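Local coordinates for AlgW protein (Pseudomonas aeruginosa, PDB 7CO3) that probably acts as an HtrA-type serine endopeptidase, pairing a trypsin-like protease domain with a PDZ domain, at residues B[67-73]-B[128-134]; B[116-122]-B[153-159]; B[243-247]-B[386-389]. The protein carries 1 engineered substitution. All coordinates share one frame; numbering follows the deposited sequence.

Contact 1. Residues B[67-73]-B[128-134]; sequences ANLYTTK and ADQIIVA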
loop_
_atom_site.group_PDB
_atom_site.type_symbol
_atom_site.label_atom_id
_atom_site.label_comp_id
_atom_site.label_asym_id
_atom_site.label_seq_id
_atom_site.Cartn_x
_atom_site.Cartn_y
_atom_site.Cartn_z
ATOM N N ALA B 67 11.145 -5.662 -19.188
ATOM C CA ALA B 67 10.875 -4.717 -20.267
ATOM C C ALA B 67 9.459 -4.176 -20.137
ATOM O O ALA B 67 8.603 -4.790 -19.491
ATOM C CB ALA B 67 11.039 -5.376 -21.650
ATOM N N ASN B 68 9.219 -3.032 -20.795
ATOM C CA ASN B 68 7.874 -2.520 -21.024
ATOM C C ASN B 68 7.283 -3.060 -22.331
ATOM O O ASN B 68 7.971 -3.173 -23.352
ATOM C CB ASN B 68 7.890 -0.987 -21.048
ATOM C CG ASN B 68 8.382 -0.385 -19.732
ATOM O OD1 ASN B 68 8.348 -1.035 -18.699
ATOM N ND2 ASN B 68 8.851 0.845 -19.778
ATOM N N LEU B 69 5.987 -3.341 -22.302
ATOM C CA LEU B 69 5.227 -3.782 -23.463
ATOM C C LEU B 69 4.197 -2.708 -23.807
ATOM O O LEU B 69 3.474 -2.230 -22.919
ATOM C CB LEU B 69 4.497 -5.109 -23.205
ATOM C CG LEU B 69 5.249 -6.460 -23.127
ATOM C CD1 LEU B 69 4.261 -7.597 -23.185
ATOM C CD2 LEU B 69 6.347 -6.651 -24.226
ATOM N N TYR B 70 4.135 -2.351 -25.097
ATOM C CA TYR B 70 3.141 -1.446 -25.677
ATOM C C TYR B 70 2.499 -2.169 -26.842
ATOM O O TYR B 70 3.184 -2.479 -27.820
ATOM C CB TYR B 70 3.769 -0.133 -26.159
ATOM C CG TYR B 70 4.609 0.536 -25.119
ATOM C CD1 TYR B 70 4.021 1.175 -24.030
ATOM C CD2 TYR B 70 5.989 0.508 -25.196
ATOM C CE1 TYR B 70 4.783 1.777 -23.053
ATOM C CE2 TYR B 70 6.767 1.103 -24.228
ATOM C CZ TYR B 70 6.165 1.733 -23.162
ATOM O OH TYR B 70 6.941 2.322 -22.213
ATOM N N THR B 71 1.197 -2.439 -26.730
ATOM C CA THR B 71 0.460 -3.247 -27.686
ATOM C C THR B 71 -0.659 -2.414 -28.311
ATOM O O THR B 71 -1.300 -1.600 -27.635
ATOM C CB THR B 71 -0.108 -4.532 -27.029
ATOM O OG1 THR B 71 -1.098 -4.210 -26.035
ATOM C CG2 THR B 71 0.995 -5.326 -26.372
ATOM N N THR B 72 -0.868 -2.604 -29.613
ATOM C CA THR B 72 -1.972 -1.979 -30.325
ATOM C C THR B 72 -2.860 -3.065 -30.902
ATOM O O THR B 72 -2.361 -4.065 -31.428
ATOM C CB THR B 72 -1.494 -1.006 -31.402
ATOM O OG1 THR B 72 -0.424 -1.607 -32.134
ATOM C CG2 THR B 72 -0.978 0.261 -30.769
ATOM N N LYS B 73 -4.172 -2.858 -30.772
ATOM C CA LYS B 73 -5.214 -3.845 -31.028
ATOM C C LYS B 73 -6.451 -3.099 -31.510
ATOM O O LYS B 73 -6.508 -1.872 -31.457
ATOM C CB LYS B 73 -5.531 -4.646 -29.752
ATOM C CG LYS B 73 -6.479 -5.817 -29.944
ATOM C CD LYS B 73 -7.247 -6.146 -28.674
ATOM C CE LYS B 73 -7.716 -7.601 -28.679
ATOM N NZ LYS B 73 -8.545 -7.955 -29.864
ATOM N N ALA B 128 -3.329 -8.801 -29.986
ATOM C CA ALA B 128 -2.632 -7.595 -30.373
ATOM C C ALA B 128 -2.187 -7.710 -31.825
ATOM O O ALA B 128 -1.878 -8.794 -32.320
ATOM C CB ALA B 128 -1.446 -7.338 -29.458
ATOM N N ASP B 129 -2.174 -6.578 -32.518
ATOM C CA ASP B 129 -1.706 -6.573 -33.898
ATOM C C ASP B 129 -0.257 -6.126 -33.988
ATOM O O ASP B 129 0.455 -6.552 -34.893
ATOM C CB ASP B 129 -2.633 -5.707 -34.754
ATOM C CG ASP B 129 -4.099 -6.167 -34.668
ATOM O OD1 ASP B 129 -4.343 -7.394 -34.705
ATOM O OD2 ASP B 129 -5.003 -5.320 -34.537
ATOM N N GLN B 130 0.215 -5.333 -33.032
ATOM C CA GLN B 130 1.628 -5.012 -32.919
ATOM C C GLN B 130 2.023 -5.011 -31.443
ATOM O O GLN B 130 1.230 -4.621 -30.576
ATOM C CB GLN B 130 1.920 -3.665 -33.562
ATOM C CG GLN B 130 3.375 -3.322 -33.656
ATOM C CD GLN B 130 3.585 -1.910 -34.164
ATOM O OE1 GLN B 130 3.293 -0.934 -33.474
ATOM N NE2 GLN B 130 4.077 -1.795 -35.387
ATOM N N ILE B 131 3.244 -5.466 -31.162
ATOM C CA ILE B 131 3.795 -5.538 -29.805
ATOM C C ILE B 131 5.194 -4.951 -29.839
ATOM O O ILE B 131 6.078 -5.502 -30.501
ATOM C CB ILE B 131 3.827 -6.982 -29.261
ATOM C CG1 ILE B 131 2.439 -7.587 -29.263
ATOM C CG2 ILE B 131 4.380 -7.045 -27.825
ATOM C CD1 ILE B 131 2.444 -9.082 -29.122
ATOM N N ILE B 132 5.390 -3.837 -29.138
ATOM C CA ILE B 132 6.702 -3.234 -28.955
ATOM C C ILE B 132 7.248 -3.584 -27.573
ATOM O O ILE B 132 6.539 -3.483 -26.558
ATOM C CB ILE B 132 6.666 -1.714 -29.157
ATOM C CG1 ILE B 132 6.254 -1.394 -30.601
ATOM C CG2 ILE B 132 8.017 -1.108 -28.829
ATOM C CD1 ILE B 132 4.961 -0.643 -30.742
ATOM N N VAL B 133 8.510 -3.998 -27.553
ATOM C CA VAL B 133 9.270 -4.283 -26.352
ATOM C C VAL B 133 10.226 -3.117 -26.146
ATOM O O VAL B 133 10.943 -2.728 -27.075
ATOM C CB VAL B 133 10.042 -5.603 -26.500
ATOM C CG1 VAL B 133 11.143 -5.683 -25.497
ATOM C CG2 VAL B 133 9.111 -6.813 -26.426
ATOM N N ALA B 134 10.226 -2.537 -24.947
ATOM C CA ALA B 134 11.130 -1.443 -24.621
ATOM C C ALA B 134 12.006 -1.858 -23.451
ATOM O O ALA B 134 11.506 -2.097 -22.339
ATOM C CB ALA B 134 10.370 -0.146 -24.317
HETATM O O HOH W 1 1.896 -1.266 -30.292
#
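The carbonyl oxygen T72 O is gripped by two consecutive backbone amides of the facing segment: D129 N at 2.7 Å, and Q130 N at a longer 3.3 Å. Two residues standing opposite one make a classic beta bulge, placed where the antiparallel pairing of 67-73 and 128-134 comes to its end. T72 N returns a bond to Q130 O, and beyond it the register runs regularly through Y70 with I132 and N68 with A134, each pair joined by two bonds; I132 N to Y70 O is nearly straight, 175° at the hydrogen.

Side chains split between the two faces. On one, L69 and V133 lie side by side and point the same way, with L69 CD2 3.5 Å from V133 CG2. T71 CG2 rests against I131 CG1 at 3.9 Å in the same manner, while T71 OG1 turns to S105 OG on the neighbouring strand. A67 CB meets V133 CG1 on this apolar face, which helix 122-125 covers over L69 and I131.

The other face is wetter. T72 OG1 sits between its own backbone N and carbonyl carbon (chi1 44°), which sets it alongside Q130 CB and lets it meet a water at 3.0 Å; the same water bonds to Y70 O, also at 3.0 Å. The Y70 ring takes A134 at its edge, CE2 to CB 3.8 Å, and N68 ND2 makes a weak bond to Y70 OH.

They stand at the two ends of the strand order of the six-stranded barrel of a trypsin-like domain, and their pairing closes it. The chemistry is accordingly two-sided: methyl groups packed inward, and on the other face a mix of apolar contacts and a water that joins T72 OG1 to Y70 O, with a weak reach to Q130 O across the pair.

Contact 2. Residues B[116-122]-B[153-159]; sequences GYLLTNN and DLAVLKI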
loop_
_atom_site.group_PDB
_atom_site.type_symbol
_atom_site.label_atom_id
_atom_site.label_comp_id
_atom_site.label_asym_id
_atom_site.label_seq_id
_atom_site.Cartn_x
_atom_site.Cartn_y
_atom_site.Cartn_z
ATOM N N GLY B 116 16.432 -14.083 -26.695
ATOM C CA GLY B 116 15.345 -13.147 -26.913
ATOM C C GLY B 116 13.936 -13.656 -26.676
ATOM O O GLY B 116 12.994 -13.088 -27.238
ATOM N N TYR B 117 13.758 -14.704 -25.875
ATOM C CA TYR B 117 12.431 -15.146 -25.475
ATOM C C TYR B 117 11.971 -14.396 -24.212
ATOM O O TYR B 117 12.754 -14.165 -23.284
ATOM C CB TYR B 117 12.413 -16.657 -25.219
ATOM C CG TYR B 117 12.595 -17.469 -26.492
ATOM C CD1 TYR B 117 11.660 -17.399 -27.517
ATOM C CD2 TYR B 117 13.702 -18.303 -26.672
ATOM C CE1 TYR B 117 11.815 -18.138 -28.687
ATOM C CE2 TYR B 117 13.855 -19.062 -27.848
ATOM C CZ TYR B 117 12.915 -18.963 -28.843
ATOM O OH TYR B 117 13.050 -19.680 -30.014
ATOM N N LEU B 118 10.693 -14.040 -24.181
ATOM C CA LEU B 118 10.140 -13.226 -23.108
ATOM C C LEU B 118 8.851 -13.858 -22.675
ATOM O O LEU B 118 8.090 -14.344 -23.514
ATOM C CB LEU B 118 9.894 -11.759 -23.532
ATOM C CG LEU B 118 11.140 -10.887 -23.737
ATOM C CD1 LEU B 118 11.524 -10.870 -25.186
ATOM C CD2 LEU B 118 10.962 -9.444 -23.257
ATOM N N LEU B 119 8.624 -13.852 -21.363
ATOM C CA LEU B 119 7.342 -14.206 -20.781
ATOM C C LEU B 119 6.535 -12.941 -20.429
ATOM O O LEU B 119 7.098 -11.929 -19.985
ATOM C CB LEU B 119 7.577 -15.046 -19.524
ATOM C CG LEU B 119 7.414 -16.567 -19.609
ATOM C CD1 LEU B 119 7.888 -17.204 -18.336
ATOM C CD2 LEU B 119 5.979 -16.985 -19.935
ATOM N N THR B 120 5.220 -13.014 -20.624
ATOM C CA THR B 120 4.268 -11.984 -20.202
ATOM C C THR B 120 2.923 -12.672 -19.991
ATOM O O THR B 120 2.815 -13.894 -20.145
ATOM C CB THR B 120 4.180 -10.843 -21.228
ATOM O OG1 THR B 120 3.216 -9.888 -20.784
ATOM C CG2 THR B 120 3.731 -11.382 -22.637
ATOM N N ASN B 121 1.877 -11.902 -19.637
ATOM C CA ASN B 121 0.542 -12.489 -19.506
ATOM C C ASN B 121 -0.194 -12.591 -20.840
ATOM O O ASN B 121 -0.046 -11.743 -21.717
ATOM C CB ASN B 121 -0.374 -11.688 -18.565
ATOM C CG ASN B 121 0.028 -11.767 -17.098
ATOM O OD1 ASN B 121 0.031 -10.755 -16.405
ATOM N ND2 ASN B 121 0.377 -12.959 -16.625
ATOM N N ASN B 122 -1.061 -13.610 -20.951
ATOM C CA ASN B 122 -1.906 -13.723 -22.138
ATOM C C ASN B 122 -2.771 -12.485 -22.316
ATOM O O ASN B 122 -2.871 -11.942 -23.422
ATOM C CB ASN B 122 -2.807 -14.960 -22.081
ATOM C CG ASN B 122 -3.643 -15.098 -23.334
ATOM O OD1 ASN B 122 -3.131 -14.903 -24.443
ATOM N ND2 ASN B 122 -4.928 -15.381 -23.170
ATOM N N ASP B 153 -3.040 -17.906 -18.280
ATOM C CA ASP B 153 -2.761 -16.485 -18.550
ATOM C C ASP B 153 -1.282 -16.231 -18.825
ATOM O O ASP B 153 -0.685 -15.290 -18.280
ATOM C CB ASP B 153 -3.260 -15.593 -17.401
ATOM C CG ASP B 153 -3.421 -14.115 -17.813
ATOM O OD1 ASP B 153 -3.306 -13.796 -19.025
ATOM O OD2 ASP B 153 -3.638 -13.265 -16.913
ATOM N N LEU B 154 -0.674 -17.039 -19.700
ATOM C CA LEU B 154 0.718 -16.788 -20.073
ATOM C C LEU B 154 0.875 -16.680 -21.583
ATOM O O LEU B 154 0.069 -17.204 -22.355
ATOM C CB LEU B 154 1.674 -17.873 -19.510
ATOM C CG LEU B 154 1.778 -17.871 -17.960
ATOM C CD1 LEU B 154 2.451 -19.136 -17.401
ATOM C CD2 LEU B 154 2.552 -16.635 -17.489
ATOM N N ALA B 155 1.925 -15.992 -22.001
ATOM C CA ALA B 155 2.229 -15.905 -23.417
ATOM C C ALA B 155 3.726 -15.748 -23.561
ATOM O O ALA B 155 4.401 -15.270 -22.651
ATOM C CB ALA B 155 1.489 -14.754 -24.113
ATOM N N VAL B 156 4.253 -16.216 -24.690
ATOM C CA VAL B 156 5.678 -16.153 -24.983
ATOM C C VAL B 156 5.873 -15.295 -26.212
ATOM O O VAL B 156 5.139 -15.435 -27.198
ATOM C CB VAL B 156 6.292 -17.553 -25.196
ATOM C CG1 VAL B 156 7.739 -17.413 -25.526
ATOM C CG2 VAL B 156 6.122 -18.404 -23.961
ATOM N N LEU B 157 6.864 -14.419 -26.143
ATOM C CA LEU B 157 7.265 -13.504 -27.190
ATOM C C LEU B 157 8.720 -13.800 -27.535
ATOM O O LEU B 157 9.468 -14.351 -26.726
ATOM C CB LEU B 157 7.164 -12.030 -26.739
ATOM C CG LEU B 157 5.851 -11.452 -26.184
ATOM C CD1 LEU B 157 6.058 -9.961 -25.753
ATOM C CD2 LEU B 157 4.752 -11.585 -27.208
ATOM N N LYS B 158 9.119 -13.372 -28.723
ATOM C CA LYS B 158 10.480 -13.511 -29.220
ATOM C C LYS B 158 10.909 -12.200 -29.847
ATOM O O LYS B 158 10.150 -11.600 -30.614
ATOM C CB LYS B 158 10.581 -14.649 -30.262
ATOM C CG LYS B 158 12.027 -15.096 -30.591
ATOM C CD LYS B 158 12.700 -14.198 -31.638
ATOM C CE LYS B 158 13.928 -14.850 -32.245
ATOM N NZ LYS B 158 14.777 -15.488 -31.202
ATOM N N ILE B 159 12.133 -11.776 -29.542
ATOM C CA ILE B 159 12.737 -10.604 -30.154
ATOM C C ILE B 159 14.110 -10.979 -30.696
ATOM O O ILE B 159 14.722 -11.958 -30.264
ATOM C CB ILE B 159 12.819 -9.411 -29.169
ATOM C CG1 ILE B 159 13.759 -9.685 -27.969
ATOM C CG2 ILE B 159 11.390 -9.030 -28.674
ATOM C CD1 ILE B 159 14.004 -8.422 -27.083
#
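K158 bends at chi2 (-83°) and again at its last torsion, which swings NZ over the face of the Y117 ring; Y117 in turn has CG beside its backbone N. The result is a cation-pi contact, NZ 4.9 Å from the ring centroid, with K158 CG passing 3.6 Å from Y117 CE1. NZ also bonds to E115 O, so the ammonium has a hydrogen-bond partner besides the ring.

At the far end D153 CG lies anti to its backbone N (chi1 -161°), laying the carboxylate against the N121 amide, the two planes stacked 22° apart. D153 O accepts N121 ND2 at 3.0 Å, and N122 N at 3.2 Å comes from above the carbonyl plane. D153 OD1 accepts the backbone N of H123; the positions are consistent with the Asp and His of a serine-protease triad.

Between these ends the antiparallel strands exchange regular bonds, L118 with L157 and T120 with A155. L118 CD1 meets I159 CG1 at 3.8 Å, the side chains crossing at about a right angle, and T120 CG2 leans on L157 CG.

The two are the third and fourth strands in the order across the six-stranded barrel: strand 104-113 pairs with the outer edge of strand 117-120, and strand 140-149 with that of strand 154-158, while helix 261-274 covers Y117, L119, L154 and V156.

Contact 3. Residues B[243-247]-B[386-389]; sequences TAIFS and DGGE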
loop_
_atom_site.group_PDB
_atom_site.type_symbol
_atom_site.label_atom_id
_atom_site.label_comp_id
_atom_site.label_asym_id
_atom_site.label_seq_id
_atom_site.Cartn_x
_atom_site.Cartn_y
_atom_site.Cartn_z
ATOM N N THR B 243 0.480 -10.787 -12.206
ATOM C CA THR B 243 -0.655 -11.109 -13.050
ATOM C C THR B 243 -1.915 -10.330 -12.736
ATOM O O THR B 243 -2.525 -9.767 -13.643
ATOM C CB THR B 243 -0.967 -12.613 -12.897
ATOM O OG1 THR B 243 0.068 -13.349 -13.565
ATOM C CG2 THR B 243 -2.304 -12.957 -13.537
ATOM N N ALA B 244 -2.313 -10.325 -11.460
ATOM C CA ALA B 244 -3.622 -9.848 -11.058
ATOM C C ALA B 244 -3.550 -9.208 -9.662
ATOM O O ALA B 244 -2.572 -9.367 -8.913
ATOM C CB ALA B 244 -4.635 -11.003 -11.063
ATOM N N ILE B 245 -4.621 -8.488 -9.326
ATOM C CA ILE B 245 -4.822 -7.921 -8.003
ATOM C C ILE B 245 -6.271 -8.101 -7.590
ATOM O O ILE B 245 -7.154 -8.336 -8.412
ATOM C CB ILE B 245 -4.462 -6.423 -7.958
ATOM C CG1 ILE B 245 -5.551 -5.572 -8.641
ATOM C CG2 ILE B 245 -3.079 -6.189 -8.575
ATOM C CD1 ILE B 245 -5.424 -4.012 -8.331
ATOM N N PHE B 246 -6.507 -7.974 -6.302
ATOM C CA PHE B 246 -7.855 -7.859 -5.774
ATOM C C PHE B 246 -7.966 -6.468 -5.171
ATOM O O PHE B 246 -7.149 -6.078 -4.325
ATOM C CB PHE B 246 -8.182 -8.937 -4.732
ATOM C CG PHE B 246 -9.641 -9.032 -4.432
ATOM C CD1 PHE B 246 -10.258 -8.121 -3.558
ATOM C CD2 PHE B 246 -10.423 -9.991 -5.056
ATOM C CE1 PHE B 246 -11.633 -8.186 -3.305
ATOM C CE2 PHE B 246 -11.797 -10.068 -4.800
ATOM C CZ PHE B 246 -12.397 -9.170 -3.934
ATOM N N SER B 247 -8.954 -5.716 -5.633
ATOM C CA SER B 247 -9.075 -4.337 -5.218
ATOM C C SER B 247 -10.502 -3.877 -5.410
ATOM O O SER B 247 -11.160 -4.260 -6.374
ATOM C CB SER B 247 -8.165 -3.412 -6.037
ATOM O OG SER B 247 -8.511 -2.068 -5.746
ATOM N N ASP B 386 -3.508 -5.673 -16.426
ATOM C CA ASP B 386 -3.352 -6.324 -15.122
ATOM C C ASP B 386 -4.685 -6.600 -14.418
ATOM O O ASP B 386 -5.296 -5.688 -13.867
ATOM C CB ASP B 386 -2.435 -5.461 -14.251
ATOM C CG ASP B 386 -2.083 -6.138 -12.943
ATOM O OD1 ASP B 386 -0.952 -6.655 -12.821
ATOM O OD2 ASP B 386 -2.937 -6.162 -12.035
ATOM N N GLY B 387 -5.094 -7.869 -14.389
ATOM C CA GLY B 387 -6.490 -8.206 -14.135
ATOM C C GLY B 387 -6.910 -7.998 -12.691
ATOM O O GLY B 387 -6.106 -8.082 -11.759
ATOM N N GLY B 388 -8.198 -7.754 -12.506
ATOM C CA GLY B 388 -8.680 -7.462 -11.166
ATOM C C GLY B 388 -9.905 -8.256 -10.790
ATOM O O GLY B 388 -10.954 -8.132 -11.424
ATOM N N GLU B 389 -9.787 -9.076 -9.762
ATOM C CA GLU B 389 -10.962 -9.685 -9.161
ATOM C C GLU B 389 -11.460 -8.824 -8.004
ATOM O O GLU B 389 -10.997 -7.680 -7.814
ATOM C CB GLU B 389 -10.628 -11.077 -8.684
ATOM C CG GLU B 389 -9.205 -11.163 -8.259
ATOM C CD GLU B 389 -8.914 -12.399 -7.467
ATOM O OE1 GLU B 389 -7.789 -12.892 -7.604
ATOM O OE2 GLU B 389 -9.809 -12.907 -6.761
#
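F246 and E389 cross at about a right angle where the C-terminal residues add a short parallel beta strand, 387-388, to strand 238-245 of the protease domain's second sheet; unmodelled residues 378-385 separate this tail from the rest. The E389 carboxylate plane is turned 73° from the phenyl ring, with CD at the ring edge and in its plane and OE2 3.4 Å from F246 CD2. E389 O, by contrast, lies over one ring face, offset toward the rim. F188 of a second subunit also meets the F246 ring, the planes at about 35°. E389 and D386 are poorly ordered, so their side-chain positions are less certain than the backbone.

Three main-chain bonds hold the pair. I245 makes two of them: its N donates to G387 O at 2.9 Å and its O accepts E389 N at 3.1 Å, while G387 N reaches T243 O at a longer 3.3 Å. The tail also comes close to the active-site region, since D386 touches A227, the engineered alanine at the expected nucleophile position. D386 and I245 again cross at about a right angle: buried D386 OD2, which has no polar partner in the model, rests 3.5 Å from I245 CG2.

Contacts 1 and 2 belong to the same six-stranded barrel and meet inside it: L69 CD2 lies 3.7 Å from L157 CD1, and V133 packs on I159. Contact 2 is the more deeply buried, with no exposed residue; contact 1 has one face in the core and the other toward solvent, hence its water. Contact 3 belongs to the mixed sheet of the protease domain and is parallel, smaller and less ordered, depending mostly on backbone bonds and the F246 ring, which also meets a ring of a second subunit. It touches contact 2, not contact 1, through a probable hydrogen bond from N121 ND2 to T243 OG1, 3.1 Å, which ties the end of strand 117-120 to strand 238-245.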